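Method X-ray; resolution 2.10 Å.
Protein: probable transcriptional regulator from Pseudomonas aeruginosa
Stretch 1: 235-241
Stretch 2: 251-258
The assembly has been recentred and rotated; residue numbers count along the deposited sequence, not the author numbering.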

# COMPACT_ATOMS: atom_id res chain seq x y z
N THR C 235 12.89 -21.52 -6.71
CA THR C 235 12.39 -22.55 -7.65
C THR C 235 13.09 -23.90 -7.38
O THR C 235 14.30 -24.00 -7.64
CB THR C 235 12.99 -22.34 -9.07
OG1 THR C 235 13.41 -21.00 -9.34
CG2 THR C 235 12.27 -22.97 -10.15
N VAL C 236 12.34 -24.95 -7.02
CA VAL C 236 12.79 -26.35 -6.96
C VAL C 236 13.22 -26.88 -8.33
O VAL C 236 14.26 -27.54 -8.46
CB VAL C 236 11.69 -27.27 -6.40
CG1 VAL C 236 12.25 -28.67 -6.05
CG2 VAL C 236 11.21 -26.74 -5.17
N LEU C 237 12.45 -26.54 -9.38
CA LEU C 237 12.72 -27.18 -10.64
C LEU C 237 14.00 -26.63 -11.26
O LEU C 237 14.79 -27.42 -11.75
CB LEU C 237 11.50 -27.14 -11.59
CG LEU C 237 10.20 -27.84 -11.19
CD1 LEU C 237 9.14 -27.66 -12.36
CD2 LEU C 237 10.38 -29.31 -10.79
N ALA C 238 14.22 -25.33 -11.21
CA ALA C 238 15.52 -24.82 -11.64
C ALA C 238 16.64 -25.37 -10.73
O ALA C 238 17.74 -25.58 -11.20
CB ALA C 238 15.54 -23.31 -11.68
N ALA C 239 16.34 -25.55 -9.44
CA ALA C 239 17.36 -26.01 -8.46
C ALA C 239 17.86 -27.41 -8.80
O ALA C 239 19.04 -27.72 -8.64
CB ALA C 239 16.77 -26.02 -7.05
N LEU C 240 16.95 -28.25 -9.26
CA LEU C 240 17.24 -29.62 -9.66
C LEU C 240 18.21 -29.58 -10.83
O LEU C 240 19.21 -30.30 -10.82
CB LEU C 240 15.92 -30.37 -10.00
CG LEU C 240 15.15 -30.78 -8.75
CD1 LEU C 240 13.68 -31.01 -9.04
CD2 LEU C 240 15.74 -32.06 -8.17
N PHE C 241 18.03 -28.68 -11.79
CA PHE C 241 19.05 -28.55 -12.85
C PHE C 241 20.39 -28.01 -12.35
O PHE C 241 21.47 -28.41 -12.85
CB PHE C 241 18.58 -27.70 -14.04
CG PHE C 241 17.58 -28.43 -14.91
CD1 PHE C 241 16.21 -28.21 -14.74
CD2 PHE C 241 18.03 -29.33 -15.90
CE1 PHE C 241 15.28 -28.88 -15.59
CE2 PHE C 241 17.14 -30.03 -16.73
CZ PHE C 241 15.75 -29.80 -16.58
N THR C 251 18.29 -30.75 -1.14
CA THR C 251 17.38 -31.65 -0.38
C THR C 251 15.95 -31.20 -0.75
O THR C 251 15.55 -30.07 -0.41
CB THR C 251 17.64 -31.55 1.15
OG1 THR C 251 19.08 -31.62 1.38
CG2 THR C 251 16.80 -32.65 1.90
N ALA C 252 15.24 -32.04 -1.52
CA ALA C 252 14.11 -31.60 -2.34
C ALA C 252 13.00 -32.62 -2.23
O ALA C 252 13.26 -33.78 -1.99
CB ALA C 252 14.50 -31.58 -3.84
N PRO C 253 11.76 -32.19 -2.49
CA PRO C 253 10.69 -33.12 -2.67
C PRO C 253 11.00 -34.20 -3.69
O PRO C 253 11.39 -33.90 -4.85
CB PRO C 253 9.51 -32.25 -3.13
CG PRO C 253 9.87 -30.80 -2.61
CD PRO C 253 11.36 -30.77 -2.67
N ARG C 254 10.75 -35.44 -3.27
CA ARG C 254 10.94 -36.62 -4.11
C ARG C 254 10.09 -36.64 -5.41
O ARG C 254 10.58 -36.96 -6.52
CB ARG C 254 10.78 -37.90 -3.28
CG ARG C 254 11.16 -39.20 -4.07
CD ARG C 254 10.77 -40.43 -3.25
NE ARG C 254 11.12 -41.72 -3.90
CZ ARG C 254 10.31 -42.49 -4.67
NH1 ARG C 254 10.75 -43.63 -5.18
NH2 ARG C 254 9.06 -42.13 -5.00
N HIS C 255 8.84 -36.21 -5.31
CA HIS C 255 8.00 -36.16 -6.48
C HIS C 255 8.66 -35.32 -7.55
O HIS C 255 8.62 -35.70 -8.70
CB HIS C 255 6.64 -35.52 -6.10
CG HIS C 255 5.60 -35.59 -7.19
ND1 HIS C 255 5.14 -36.79 -7.72
CD2 HIS C 255 4.88 -34.62 -7.80
CE1 HIS C 255 4.21 -36.55 -8.62
NE2 HIS C 255 4.04 -35.24 -8.70
N ALA C 256 9.26 -34.17 -7.19
CA ALA C 256 9.92 -33.32 -8.21
C ALA C 256 11.29 -33.87 -8.72
O ALA C 256 11.62 -33.85 -9.94
CB ALA C 256 10.05 -31.86 -7.70
N ALA C 257 12.10 -34.35 -7.78
CA ALA C 257 13.40 -34.87 -8.12
C ALA C 257 13.24 -36.09 -9.05
O ALA C 257 13.98 -36.23 -10.04
CB ALA C 257 14.17 -35.27 -6.79
N ARG C 258 12.29 -36.98 -8.73
CA ARG C 258 12.00 -38.10 -9.67
C ARG C 258 11.60 -37.67 -11.06
O ARG C 258 12.03 -38.29 -12.01
CB ARG C 258 10.90 -39.00 -9.15
CG ARG C 258 11.32 -39.80 -7.96
CD ARG C 258 10.16 -40.67 -7.47
NE ARG C 258 10.49 -42.06 -7.78
CZ ARG C 258 10.25 -42.67 -8.94
NH1 ARG C 258 10.64 -43.93 -9.10
NH2 ARG C 258 9.60 -42.05 -9.94

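Small side chains let two backbones come close while larger neighbours fill the space between them, and this contact from a probable transcriptional regulator is a compact example. Each segment is held by its own backbone hydrogen bonds. In the first helix, A239 N donates to T235 O (3.1 Å) and L240 N to V236 O (2.9 Å); in the second, A257 N reaches P253 O (3.0 Å) and R258 N reaches R254 O (2.8 Å). T235 and P253 occupy the N-cap positions. The helices run at 50° to each other, their axes approaching to 10.1 Å, and no hydrogen bond joins the stretches.

What holds them together is therefore apolar packing. The i, i+4 spacing of V236 and L240 brings both onto the facing side of their helix, with L237 reaching in from the flank. A256 is the shared partner: its CB lies 4.2 Å from V236 CG1, 4.0 Å from L237 CD2 and 4.0 Å from L240 CD1. V236 also spans the strand-to-helix junction, where its CG1 meets A252 CB at 4.3 Å and P253 CD at 4.1 Å. L240 straddles two alanines, since its other methyl, CD2, sits 3.8 Å from A257 CB. All these distances suit van der Waals contact between buried, nonpolar groups.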